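Local coordinates for molinate hydrolase (Gulosibacter molinativorax, PDB 4UB9), which hydrolyses the thiocarbamate pesticide molinate and is a zinc-binding member of the amidohydrolase family, at residues M105-G110 against G183-P188. Residues are numbered along the deposited sequence; the frame is centred on the assembly and turned at random.
Sequences MMMGRG and GDFMRP
Phe185 and Met107 bring the two segments together, their CA atoms 4.6 Å apart. CG of Met107 approaches Phe185 CD2 to 3.6 Å, with CE2 next nearest, and the two side chains cross obliquely. With Met107 CG anti to its own carbonyl carbon (chi1 -62°) and the chain bent at chi3, the thioether end leads away from residues 183-188; the side chain also packs on His246 and Phe346. At the edge of the same ring, near its plane, sits the carbonyl oxygen of Met106, 3.6 Å from Phe185 CD2, while CB of Met106 adds a looser apolar touch. Trp145 and His246 also meet the Phe185 ring. The fold is the metal-dependent amidohydrolase TIM barrel: residues 105-110 lead out of the short helix 103-106, and residues 183-188 belong to the long loop between strand 174-175 and helix 198-209. The site is close by, the Met107 side chain lying about 7 Å from the zinc ion bound by His282 and His302. Polar cohesion comes from Arg187, extended from CG to NE, which grips the Met107 carbonyl oxygen side-on. Its NE lies in the carbonyl plane, on a lone pair, 3.0 Å from Met107 O; NH2 reaches the same oxygen from above that plane at 3.3 Å, with a more bent N-H...O angle of 135°. An alanine in place of Arg187 would remove both bonds and would probably leave the turn at Met107 less firmly tied to the opposing loop. A water lies within hydrogen-bonding distance of both Met107 O and Met186 O, and Arg187 NH2 rests 3.4 Å from Gly108 CA, where a side chain at Gly108 would clash.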
loop_
_atom_site.group_PDB
_atom_site.type_symbol
_atom_site.label_atom_id
_atom_site.label_comp_id
_atom_site.label_asym_id
_atom_site.label_seq_id
_atom_site.Cartn_x
_atom_site.Cartn_y
_atom_site.Cartn_z
ATOM N N MET A 105 -8.954 4.611 -18.357
ATOM C CA MET A 105 -8.996 3.339 -17.606
ATOM C C MET A 105 -7.689 3.086 -16.890
ATOM O O MET A 105 -7.651 2.787 -15.714
ATOM C CB MET A 105 -9.290 2.178 -18.533
ATOM C CG MET A 105 -9.656 0.873 -17.812
ATOM S SD MET A 105 -9.882 -0.426 -19.060
ATOM C CE MET A 105 -8.139 -0.585 -19.436
ATOM N N MET A 106 -6.602 3.215 -17.616
ATOM C CA MET A 106 -5.261 2.930 -17.043
ATOM C C MET A 106 -4.862 3.850 -15.906
ATOM O O MET A 106 -3.952 3.558 -15.184
ATOM C CB MET A 106 -4.208 2.959 -18.135
ATOM C CG MET A 106 -4.359 1.778 -19.076
ATOM S SD MET A 106 -3.306 2.075 -20.478
ATOM C CE MET A 106 -4.217 1.292 -21.778
ATOM N N MET A 107 -5.566 4.958 -15.721
ATOM C CA MET A 107 -5.324 5.816 -14.550
ATOM C C MET A 107 -5.930 5.284 -13.270
ATOM O O MET A 107 -5.746 5.865 -12.185
ATOM C CB MET A 107 -5.857 7.224 -14.789
ATOM C CG MET A 107 -5.172 7.943 -15.945
ATOM S SD MET A 107 -5.410 9.735 -15.886
ATOM C CE MET A 107 -7.172 9.798 -15.922
ATOM N N GLY A 108 -6.627 4.170 -13.391
ATOM C CA GLY A 108 -7.173 3.468 -12.235
ATOM C C GLY A 108 -6.936 1.997 -12.379
ATOM O O GLY A 108 -5.860 1.583 -12.714
ATOM N N ARG A 109 -7.974 1.205 -12.149
ATOM C CA ARG A 109 -7.909 -0.244 -12.267
ATOM C C ARG A 109 -8.016 -0.684 -13.709
ATOM O O ARG A 109 -8.685 -0.038 -14.487
ATOM C CB ARG A 109 -9.064 -0.905 -11.554
ATOM C CG ARG A 109 -9.259 -0.471 -10.149
ATOM C CD ARG A 109 -10.600 -0.924 -9.572
ATOM N NE ARG A 109 -10.610 -0.520 -8.182
ATOM C CZ ARG A 109 -10.158 -1.285 -7.196
ATOM N NH1 ARG A 109 -9.729 -2.516 -7.447
ATOM N NH2 ARG A 109 -10.112 -0.818 -5.941
ATOM N N GLY A 110 -7.400 -1.813 -14.031
ATOM C CA GLY A 110 -7.659 -2.474 -15.312
ATOM C C GLY A 110 -6.507 -2.540 -16.285
ATOM O O GLY A 110 -6.555 -3.311 -17.261
ATOM N N GLY A 183 4.623 6.520 -12.445
ATOM C CA GLY A 183 3.944 7.383 -11.472
ATOM C C GLY A 183 2.799 8.193 -12.031
ATOM O O GLY A 183 1.853 8.580 -11.309
ATOM N N ASP A 184 2.935 8.519 -13.292
ATOM C CA ASP A 184 1.886 9.215 -14.020
ATOM C C ASP A 184 0.496 8.512 -14.075
ATOM O O ASP A 184 -0.500 9.151 -14.377
ATOM C CB ASP A 184 2.373 9.537 -15.411
ATOM C CG ASP A 184 3.468 10.596 -15.407
ATOM O OD1 ASP A 184 3.313 11.616 -14.765
ATOM O OD2 ASP A 184 4.465 10.433 -16.081
ATOM N N PHE A 185 0.437 7.222 -13.766
ATOM C CA PHE A 185 -0.834 6.512 -13.738
ATOM C C PHE A 185 -1.054 5.790 -12.428
ATOM O O PHE A 185 -1.954 5.028 -12.307
ATOM C CB PHE A 185 -0.903 5.511 -14.876
ATOM C CG PHE A 185 -0.980 6.147 -16.233
ATOM C CD1 PHE A 185 0.141 6.710 -16.809
ATOM C CD2 PHE A 185 -2.179 6.158 -16.938
ATOM C CE1 PHE A 185 0.081 7.243 -18.079
ATOM C CE2 PHE A 185 -2.258 6.710 -18.191
ATOM C CZ PHE A 185 -1.127 7.279 -18.767
ATOM N N MET A 186 -0.276 6.101 -11.426
ATOM C CA MET A 186 -0.519 5.552 -10.121
ATOM C C MET A 186 -1.531 6.343 -9.301
ATOM O O MET A 186 -1.811 7.509 -9.575
ATOM C CB MET A 186 0.778 5.520 -9.329
ATOM C CG MET A 186 1.678 4.362 -9.684
ATOM S SD MET A 186 3.341 4.501 -8.943
ATOM C CE MET A 186 3.090 5.232 -7.351
ATOM N N ARG A 187 -2.046 5.685 -8.270
ATOM C CA ARG A 187 -2.716 6.351 -7.136
ATOM C C ARG A 187 -2.083 5.839 -5.881
ATOM O O ARG A 187 -1.478 4.787 -5.889
ATOM C CB ARG A 187 -4.232 6.067 -7.107
ATOM C CG ARG A 187 -4.901 6.368 -8.435
ATOM C CD ARG A 187 -6.400 6.438 -8.275
ATOM N NE ARG A 187 -7.035 6.434 -9.577
ATOM C CZ ARG A 187 -8.328 6.234 -9.792
ATOM N NH1 ARG A 187 -9.162 6.092 -8.779
ATOM N NH2 ARG A 187 -8.785 6.183 -11.040
ATOM N N PRO A 188 -2.259 6.543 -4.769
ATOM C CA PRO A 188 -1.644 6.093 -3.539
ATOM C C PRO A 188 -1.896 4.618 -3.226
ATOM O O PRO A 188 -0.975 3.913 -2.833
ATOM C CB PRO A 188 -2.302 6.988 -2.465
ATOM C CG PRO A 188 -2.665 8.245 -3.208
ATOM C CD PRO A 188 -3.126 7.725 -4.550
HETATM O O HOH W 1 -3.542 7.928 -12.057
#